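Local coordinates for protein (5-formylfuran-3-yl)methyl phosphate transaminase (Methanococcus jannaschii, PDB 2Z61) that transfers the amino group of alanine to a furfural phosphate, making the furan precursor of methanofuran, with pyridoxal 5'-phosphate as cofactor, at residues A[314-320]-A[343-347]; A[294-298]-A[364-368]; A[119-123]-A[164-168]. All coordinates share one frame; numbering follows the deposited sequence.

The three contacts show how, in a fold type I aminotransferase, a peripheral part of the chain is linked by contacts to the active site. Contact 3, whose centre lies about 9 Å from the centre of the chain, holds two cis-proline loops, and its Asn165 is hydrogen-bonded to O3 of the pyridoxal phosphate carried by Lys222. Contact 1 lies about 15 Å away, centre to centre, and reaches the same asparagine through a probable hydrogen bond from Arg347 NH1 to Asn165 OD1 of 3.0 Å. Contact 2, at the surface, shares an aromatic cluster with contact 1, where Phe320 CE1 meets Phe367 CE2 at 3.4 Å. It stays about 12 Å from contact 3 by nearest atoms.

Contact 1: A[314-320]-A[343-347]; sequences GEDGREF and KNYIR
Gly317 and Lys343 supply the hydrogen bond between these two segments: Gly317 N donates to Lys343 O over 2.8 Å. Two CA-H...O contacts accompany it. Asn344 CA approaches Glu315 O at 3.0 Å, and Gly317 CA faces Tyr345 O at 3.5 Å. The backbones run so close here that a side chain at residue 317 would probably collide with Tyr345 O, consistent with the glycine. The side chain of Asn344 lies against the backbone of Glu315, its OD1 3.2 Å from Glu315 C.

Charge contributes more loosely. The extended chain of Lys343 passes Asp316 obliquely, so that CE lies 3.3 Å from Asp316 OD2 while NZ stays at 4.3 Å, beyond a salt bridge though probably close enough for some attraction. The other oxygen of this carboxylate is already used: with CG anti to the backbone N (chi1 -169°), OD1 accepts a hydrogen bond from Glu319 N, which comes from the anti side and somewhat out of the carboxylate plane.

The apolar component comes from Ile346, whose two branches divide the work. CG2 packs on Gly317 CA at 3.6 Å, and CD1 reaches Phe320 CE2 at 4.0 Å. Leu332 touches both Phe320 and Ile346, continuing this apolar patch.

Together the elements form a helix start with Asp316 as N-cap, the first turn of helix 317-328 being laid against the entry to strand 346-349, the middle strand of a small three-stranded antiparallel sheet.

Contact 2: A[294-298]-A[364-368]; sequences KDFGW and IKEFL
Phe296 is the bump of this contact, and the surface of helix 354-368 at residues 364-368 provides the hollow, walled by Ile364, Lys365 and Leu368. The ring enters with CE2 leading, 3.4 Å from Lys365 CA, and Lys365 CB meets it in plane at the edge. Ile364 CG2 closes in beside CE1 of Phe296 at 3.9 Å, while Leu368 CD1 lies over one face, a CH-pi contact of 4.0 Å to the ring centroid.

That same methyl group touches both aromatic side chains, also meeting Trp298 CZ2 at 4.0 Å. Trp298 forms the floor beneath Phe296, whose CB stands 3.7 Å above the plane of the indole, and its CH2 corner reaches Ile364 CG2 at 3.9 Å. Helix 269-295 ends in a Schellman motif, with Gly297 at positive phi (74°), flanked in sequence by Phe296 and Trp298. At the solvent edge, Asp295 OD1 and Lys365 NZ stay 4.8 Å apart, opposite charges not in contact.

The contact thus joins the end of the long helix 269-295 to the last turns of helix 354-368. Ile364 and Phe367 of the latter pack on helix 317-328 as well, and Trp298 rests on the loop residues Pro311 and Ile313.

Contact 3: A[119-123]-A[164-168]; sequences QNPCY and SNPLG
Asn165 brings its ND2 obliquely to the ring of Tyr123, 3.0 Å from Tyr123 CD2, with amide and ring planes 60° apart. This is tight packing, and the amide's bonds lie in other directions: ND2 donates to O3 of the cofactor on Lys222, while OD1 accepts from Arg347. Holding CG roughly anti to the backbone N (chi1 154°) sends the group toward the tyrosine ring. With the ring of Tyr123 cut back to an alanine, the asparagine amide is likely to lose its neighbour, and Tyr126 its edge-to-face partner. Between the two backbones a water accepts from Tyr123 N at 3.1 Å and can donate to Asn165 O.

Both segments run in loops at the ends of the neighbouring parallel strands 115-119 and 155-161 of the large mixed sheet. Such strand ends border the cofactor site in class I aminotransferases, and each loop here contains an Asn-Pro cis peptide.

Pro121, the first of these prolines, packs obliquely on the second, its CB 3.8 Å from Pro166 CG. Phe338 touches both rings. Pro166 CD in turn lies 3.6 Å from Cys122 CA. Leu167 meets Pro121 at about a right angle and splits its methyls between two neighbours. CD2 rests on Pro121 CG at 3.8 Å, and CD1 lies 3.7 Å from NE2 of Gln119, whose extended chain arrives from the opposite direction.

Contact 1: A[314-320]-A[343-347]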
loop_
_atom_site.group_PDB
_atom_site.type_symbol
_atom_site.label_atom_id
_atom_site.label_comp_id
_atom_site.label_asym_id
_atom_site.label_seq_id
_atom_site.Cartn_x
_atom_site.Cartn_y
_atom_site.Cartn_z
ATOM N N GLY A 314 20.873 32.343 2.859
ATOM C CA GLY A 314 22.094 32.740 3.534
ATOM C C GLY A 314 22.098 32.539 5.039
ATOM O O GLY A 314 22.953 33.089 5.732
ATOM N N GLU A 315 21.162 31.752 5.556
ATOM C CA GLU A 315 21.104 31.528 6.995
ATOM C C GLU A 315 20.350 30.280 7.421
ATOM O O GLU A 315 19.690 29.658 6.621
ATOM C CB GLU A 315 20.526 32.756 7.698
ATOM C CG GLU A 315 19.139 33.143 7.224
ATOM C CD GLU A 315 18.513 34.229 8.076
ATOM O OE1 GLU A 315 18.278 33.983 9.278
ATOM O OE2 GLU A 315 18.248 35.327 7.545
ATOM N N ASP A 316 20.355 29.992 8.715
ATOM C CA ASP A 316 19.762 28.753 9.182
ATOM C C ASP A 316 18.272 28.644 8.910
ATOM O O ASP A 316 17.450 29.211 9.629
ATOM C CB ASP A 316 20.040 28.548 10.673
ATOM C CG ASP A 316 19.662 27.156 11.139
ATOM O OD1 ASP A 316 18.449 26.857 11.186
ATOM O OD2 ASP A 316 20.573 26.365 11.458
ATOM N N GLY A 317 17.928 27.856 7.892
ATOM C CA GLY A 317 16.525 27.656 7.533
ATOM C C GLY A 317 15.649 27.207 8.710
ATOM O O GLY A 317 14.543 27.647 8.929
ATOM N N ARG A 318 16.172 26.298 9.511
ATOM C CA ARG A 318 15.434 25.796 10.673
ATOM C C ARG A 318 14.922 26.929 11.582
ATOM O O ARG A 318 13.726 27.039 11.889
ATOM C CB ARG A 318 16.341 24.869 11.491
ATOM C CG ARG A 318 15.724 24.286 12.765
ATOM C CD ARG A 318 15.041 22.956 12.494
ATOM N NE ARG A 318 14.868 22.148 13.703
ATOM C CZ ARG A 318 14.355 20.916 13.713
ATOM N NH1 ARG A 318 13.959 20.346 12.580
ATOM N NH2 ARG A 318 14.243 20.248 14.854
ATOM N N GLU A 319 15.853 27.766 12.020
ATOM C CA GLU A 319 15.541 28.876 12.905
ATOM C C GLU A 319 14.661 29.896 12.200
ATOM O O GLU A 319 13.689 30.390 12.771
ATOM C CB GLU A 319 16.828 29.532 13.400
ATOM C CG GLU A 319 17.652 28.625 14.300
ATOM C CD GLU A 319 18.960 29.260 14.728
ATOM O OE1 GLU A 319 18.920 30.385 15.270
ATOM O OE2 GLU A 319 20.023 28.631 14.529
ATOM N N PHE A 320 15.008 30.203 10.955
ATOM C CA PHE A 320 14.245 31.158 10.166
ATOM C C PHE A 320 12.776 30.748 10.151
ATOM O O PHE A 320 11.890 31.561 10.412
ATOM C CB PHE A 320 14.771 31.196 8.730
ATOM C CG PHE A 320 14.006 32.126 7.829
ATOM C CD1 PHE A 320 14.228 33.498 7.869
ATOM C CD2 PHE A 320 13.048 31.628 6.949
ATOM C CE1 PHE A 320 13.507 34.368 7.044
ATOM C CE2 PHE A 320 12.321 32.483 6.120
ATOM C CZ PHE A 320 12.550 33.859 6.167
ATOM N N LYS A 343 21.141 23.456 4.956
ATOM C CA LYS A 343 21.041 24.102 6.258
ATOM C C LYS A 343 20.548 25.544 6.080
ATOM O O LYS A 343 19.653 25.978 6.793
ATOM C CB LYS A 343 22.400 24.124 6.967
ATOM C CG LYS A 343 22.351 24.882 8.286
ATOM C CD LYS A 343 23.676 24.861 9.019
ATOM C CE LYS A 343 23.537 25.519 10.385
ATOM N NZ LYS A 343 24.802 25.466 11.166
ATOM N N ASN A 344 21.137 26.234 5.095
ATOM C CA ASN A 344 20.882 27.627 4.724
ATOM C C ASN A 344 19.723 27.796 3.748
ATOM O O ASN A 344 19.443 28.906 3.291
ATOM C CB ASN A 344 22.185 28.242 4.197
ATOM C CG ASN A 344 23.251 28.306 5.280
ATOM O OD1 ASN A 344 23.059 28.965 6.308
ATOM N ND2 ASN A 344 24.367 27.622 5.066
ATOM N N TYR A 345 19.029 26.697 3.461
ATOM C CA TYR A 345 17.842 26.708 2.623
ATOM C C TYR A 345 16.464 26.461 3.298
ATOM O O TYR A 345 16.369 26.061 4.461
ATOM C CB TYR A 345 18.062 25.648 1.590
ATOM C CG TYR A 345 19.255 25.898 0.696
ATOM C CD1 TYR A 345 20.567 25.719 1.146
ATOM C CD2 TYR A 345 19.060 26.294 -0.628
ATOM C CE1 TYR A 345 21.656 25.925 0.294
ATOM C CE2 TYR A 345 20.141 26.504 -1.488
ATOM C CZ TYR A 345 21.435 26.317 -1.019
ATOM O OH TYR A 345 22.500 26.519 -1.867
ATOM N N ILE A 346 15.409 26.683 2.512
ATOM C CA ILE A 346 14.033 26.437 2.926
ATOM C C ILE A 346 13.231 26.139 1.659
ATOM O O ILE A 346 13.544 26.651 0.579
ATOM C CB ILE A 346 13.387 27.661 3.625
ATOM C CG1 ILE A 346 13.170 28.789 2.614
ATOM C CG2 ILE A 346 14.258 28.120 4.783
ATOM C CD1 ILE A 346 12.262 29.894 3.123
ATOM N N ARG A 347 12.208 25.306 1.784
ATOM C CA ARG A 347 11.388 24.985 0.626
ATOM C C ARG A 347 10.076 25.742 0.689
ATOM O O ARG A 347 9.389 25.744 1.714
ATOM C CB ARG A 347 11.092 23.485 0.547
ATOM C CG ARG A 347 10.327 23.088 -0.722
ATOM C CD ARG A 347 9.801 21.655 -0.657
ATOM N NE ARG A 347 8.571 21.563 0.123
ATOM C CZ ARG A 347 7.900 20.431 0.331
ATOM N NH1 ARG A 347 8.334 19.287 -0.185
ATOM N NH2 ARG A 347 6.784 20.441 1.053
#

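Contact 2: A[294-298]-A[364-368]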
loop_
_atom_site.group_PDB
_atom_site.type_symbol
_atom_site.label_atom_id
_atom_site.label_comp_id
_atom_site.label_asym_id
_atom_site.label_seq_id
_atom_site.Cartn_x
_atom_site.Cartn_y
_atom_site.Cartn_z
ATOM N N LYS A 294 13.888 37.021 -5.664
ATOM C CA LYS A 294 14.985 37.814 -6.205
ATOM C C LYS A 294 15.010 39.152 -5.474
ATOM O O LYS A 294 16.070 39.732 -5.240
ATOM C CB LYS A 294 14.790 38.043 -7.705
ATOM C CG LYS A 294 15.999 38.646 -8.397
ATOM C CD LYS A 294 15.739 38.896 -9.873
ATOM C CE LYS A 294 14.702 39.995 -10.079
ATOM N NZ LYS A 294 14.595 40.400 -11.511
ATOM N N ASP A 295 13.824 39.623 -5.111
ATOM C CA ASP A 295 13.670 40.878 -4.394
ATOM C C ASP A 295 14.272 40.707 -2.998
ATOM O O ASP A 295 14.967 41.586 -2.494
ATOM C CB ASP A 295 12.183 41.217 -4.301
ATOM C CG ASP A 295 11.930 42.619 -3.800
ATOM O OD1 ASP A 295 12.223 42.890 -2.619
ATOM O OD2 ASP A 295 11.432 43.447 -4.593
ATOM N N PHE A 296 14.006 39.557 -2.389
ATOM C CA PHE A 296 14.508 39.234 -1.058
ATOM C C PHE A 296 16.021 39.044 -1.063
ATOM O O PHE A 296 16.635 38.858 -0.014
ATOM C CB PHE A 296 13.847 37.946 -0.546
ATOM C CG PHE A 296 12.379 38.083 -0.236
ATOM C CD1 PHE A 296 11.533 36.988 -0.359
ATOM C CD2 PHE A 296 11.846 39.293 0.207
ATOM C CE1 PHE A 296 10.180 37.092 -0.047
ATOM C CE2 PHE A 296 10.490 39.406 0.523
ATOM C CZ PHE A 296 9.657 38.304 0.396
ATOM N N GLY A 297 16.619 39.078 -2.248
ATOM C CA GLY A 297 18.055 38.889 -2.339
ATOM C C GLY A 297 18.461 37.441 -2.124
ATOM O O GLY A 297 19.629 37.156 -1.845
ATOM N N TRP A 298 17.502 36.523 -2.244
ATOM C CA TRP A 298 17.782 35.097 -2.074
ATOM C C TRP A 298 18.287 34.480 -3.375
ATOM O O TRP A 298 18.048 35.015 -4.457
ATOM C CB TRP A 298 16.528 34.343 -1.617
ATOM C CG TRP A 298 16.058 34.693 -0.241
ATOM C CD1 TRP A 298 16.783 35.296 0.746
ATOM C CD2 TRP A 298 14.775 34.397 0.324
ATOM N NE1 TRP A 298 16.032 35.390 1.895
ATOM C CE2 TRP A 298 14.796 34.847 1.664
ATOM C CE3 TRP A 298 13.612 33.792 -0.170
ATOM C CZ2 TRP A 298 13.697 34.711 2.518
ATOM C CZ3 TRP A 298 12.516 33.655 0.679
ATOM C CH2 TRP A 298 12.568 34.115 2.010
ATOM N N ILE A 364 6.517 37.981 4.661
ATOM C CA ILE A 364 7.940 37.672 4.731
ATOM C C ILE A 364 8.764 38.922 4.427
ATOM O O ILE A 364 9.823 39.133 5.014
ATOM C CB ILE A 364 8.319 36.547 3.738
ATOM C CG1 ILE A 364 7.544 35.271 4.082
ATOM C CG2 ILE A 364 9.821 36.285 3.792
ATOM C CD1 ILE A 364 7.751 34.138 3.103
ATOM N N LYS A 365 8.276 39.749 3.508
ATOM C CA LYS A 365 8.976 40.979 3.163
ATOM C C LYS A 365 8.953 41.912 4.369
ATOM O O LYS A 365 9.906 42.655 4.608
ATOM C CB LYS A 365 8.308 41.668 1.971
ATOM C CG LYS A 365 9.002 42.955 1.537
ATOM C CD LYS A 365 8.317 43.587 0.334
ATOM C CE LYS A 365 9.048 44.844 -0.125
ATOM N NZ LYS A 365 8.387 45.481 -1.302
ATOM N N GLU A 366 7.860 41.867 5.125
ATOM C CA GLU A 366 7.713 42.705 6.310
ATOM C C GLU A 366 8.542 42.136 7.459
ATOM O O GLU A 366 8.808 42.815 8.448
ATOM C CB GLU A 366 6.242 42.777 6.728
ATOM C CG GLU A 366 5.317 43.324 5.655
ATOM C CD GLU A 366 3.909 43.563 6.166
ATOM O OE1 GLU A 366 3.307 42.617 6.720
ATOM O OE2 GLU A 366 3.400 44.693 6.010
ATOM N N PHE A 367 8.948 40.881 7.313
ATOM C CA PHE A 367 9.746 40.200 8.324
ATOM C C PHE A 367 11.232 40.473 8.121
ATOM O O PHE A 367 12.006 40.506 9.079
ATOM C CB PHE A 367 9.491 38.694 8.252
ATOM C CG PHE A 367 10.346 37.883 9.182
ATOM C CD1 PHE A 367 10.141 37.930 10.556
ATOM C CD2 PHE A 367 11.359 37.071 8.683
ATOM C CE1 PHE A 367 10.935 37.178 11.423
ATOM C CE2 PHE A 367 12.158 36.317 9.539
ATOM C CZ PHE A 367 11.946 36.369 10.911
ATOM N N LEU A 368 11.624 40.673 6.869
ATOM C CA LEU A 368 13.019 40.919 6.538
ATOM C C LEU A 368 13.433 42.374 6.687
ATOM O O LEU A 368 14.574 42.665 7.039
ATOM C CB LEU A 368 13.305 40.431 5.116
ATOM C CG LEU A 368 12.983 38.946 4.901
ATOM C CD1 LEU A 368 13.136 38.581 3.431
ATOM C CD2 LEU A 368 13.905 38.098 5.772
#

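Contact 3: A[119-123]-A[164-168]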
loop_
_atom_site.group_PDB
_atom_site.type_symbol
_atom_site.label_atom_id
_atom_site.label_comp_id
_atom_site.label_asym_id
_atom_site.label_seq_id
_atom_site.Cartn_x
_atom_site.Cartn_y
_atom_site.Cartn_z
ATOM N N GLN A 119 20.461 12.382 -4.602
ATOM C CA GLN A 119 20.892 13.775 -4.635
ATOM C C GLN A 119 20.780 14.471 -3.270
ATOM O O GLN A 119 19.923 14.124 -2.451
ATOM C CB GLN A 119 20.073 14.541 -5.676
ATOM C CG GLN A 119 20.399 16.025 -5.789
ATOM C CD GLN A 119 19.780 16.643 -7.028
ATOM O OE1 GLN A 119 18.722 16.209 -7.485
ATOM N NE2 GLN A 119 20.426 17.670 -7.569
ATOM N N ASN A 120 21.667 15.437 -3.041
ATOM C CA ASN A 120 21.692 16.237 -1.817
ATOM C C ASN A 120 21.401 17.663 -2.289
ATOM O O ASN A 120 22.262 18.298 -2.891
ATOM C CB ASN A 120 23.088 16.199 -1.181
ATOM C CG ASN A 120 23.108 16.745 0.249
ATOM O OD1 ASN A 120 22.250 17.532 0.650
ATOM N ND2 ASN A 120 24.108 16.330 1.015
ATOM N N PRO A 121 20.198 18.197 -2.010
ATOM C CA PRO A 121 19.035 17.656 -1.293
ATOM C C PRO A 121 18.111 16.796 -2.155
ATOM O O PRO A 121 18.191 16.826 -3.381
ATOM C CB PRO A 121 18.333 18.914 -0.820
ATOM C CG PRO A 121 18.480 19.798 -2.025
ATOM C CD PRO A 121 19.940 19.593 -2.414
ATOM N N CYS A 122 17.224 16.047 -1.498
ATOM C CA CYS A 122 16.269 15.182 -2.192
ATOM C C CYS A 122 15.055 14.860 -1.313
ATOM O O CYS A 122 14.923 15.371 -0.201
ATOM C CB CYS A 122 16.945 13.875 -2.612
ATOM S SG CYS A 122 17.016 12.608 -1.322
ATOM N N TYR A 123 14.174 14.004 -1.827
ATOM C CA TYR A 123 12.967 13.574 -1.118
ATOM C C TYR A 123 13.390 12.803 0.143
ATOM O O TYR A 123 14.067 11.789 0.053
ATOM C CB TYR A 123 12.136 12.667 -2.025
ATOM C CG TYR A 123 10.766 12.315 -1.491
ATOM C CD1 TYR A 123 10.321 10.991 -1.474
ATOM C CD2 TYR A 123 9.899 13.307 -1.038
ATOM C CE1 TYR A 123 9.045 10.668 -1.019
ATOM C CE2 TYR A 123 8.626 12.998 -0.583
ATOM C CZ TYR A 123 8.206 11.679 -0.576
ATOM O OH TYR A 123 6.942 11.380 -0.121
ATOM N N SER A 164 12.748 17.641 -9.400
ATOM C CA SER A 164 12.950 17.234 -8.012
ATOM C C SER A 164 12.170 17.926 -6.915
ATOM O O SER A 164 11.750 19.069 -7.027
ATOM C CB SER A 164 14.379 17.524 -7.576
ATOM O OG SER A 164 14.587 18.918 -7.479
ATOM N N ASN A 165 11.882 17.204 -5.947
ATOM C CA ASN A 165 11.387 17.734 -4.695
ATOM C C ASN A 165 12.504 17.652 -3.859
ATOM O O ASN A 165 12.818 16.496 -3.866
ATOM C CB ASN A 165 10.098 17.009 -4.290
ATOM C CG ASN A 165 9.863 17.012 -2.795
ATOM O OD1 ASN A 165 10.181 17.984 -2.108
ATOM N ND2 ASN A 165 9.309 15.920 -2.284
ATOM N N PRO A 166 13.073 18.603 -3.146
ATOM C CA PRO A 166 12.718 19.968 -2.939
ATOM C C PRO A 166 13.168 21.018 -3.973
ATOM O O PRO A 166 12.611 22.206 -3.892
ATOM C CB PRO A 166 13.464 20.267 -1.644
ATOM C CG PRO A 166 14.710 19.475 -1.750
ATOM C CD PRO A 166 14.369 18.272 -2.580
ATOM N N LEU A 167 14.086 20.820 -4.886
ATOM C CA LEU A 167 14.596 21.854 -5.792
ATOM C C LEU A 167 13.680 22.460 -6.851
ATOM O O LEU A 167 13.775 23.649 -7.133
ATOM C CB LEU A 167 15.867 21.333 -6.467
ATOM C CG LEU A 167 16.987 20.955 -5.492
ATOM C CD1 LEU A 167 18.098 20.210 -6.217
ATOM C CD2 LEU A 167 17.523 22.216 -4.837
ATOM N N GLY A 168 12.799 21.668 -7.444
ATOM C CA GLY A 168 11.927 22.210 -8.472
ATOM C C GLY A 168 12.668 22.340 -9.793
ATOM O O GLY A 168 12.194 22.969 -10.734
HETATM O O HOH W 1 14.832 14.173 -4.837
#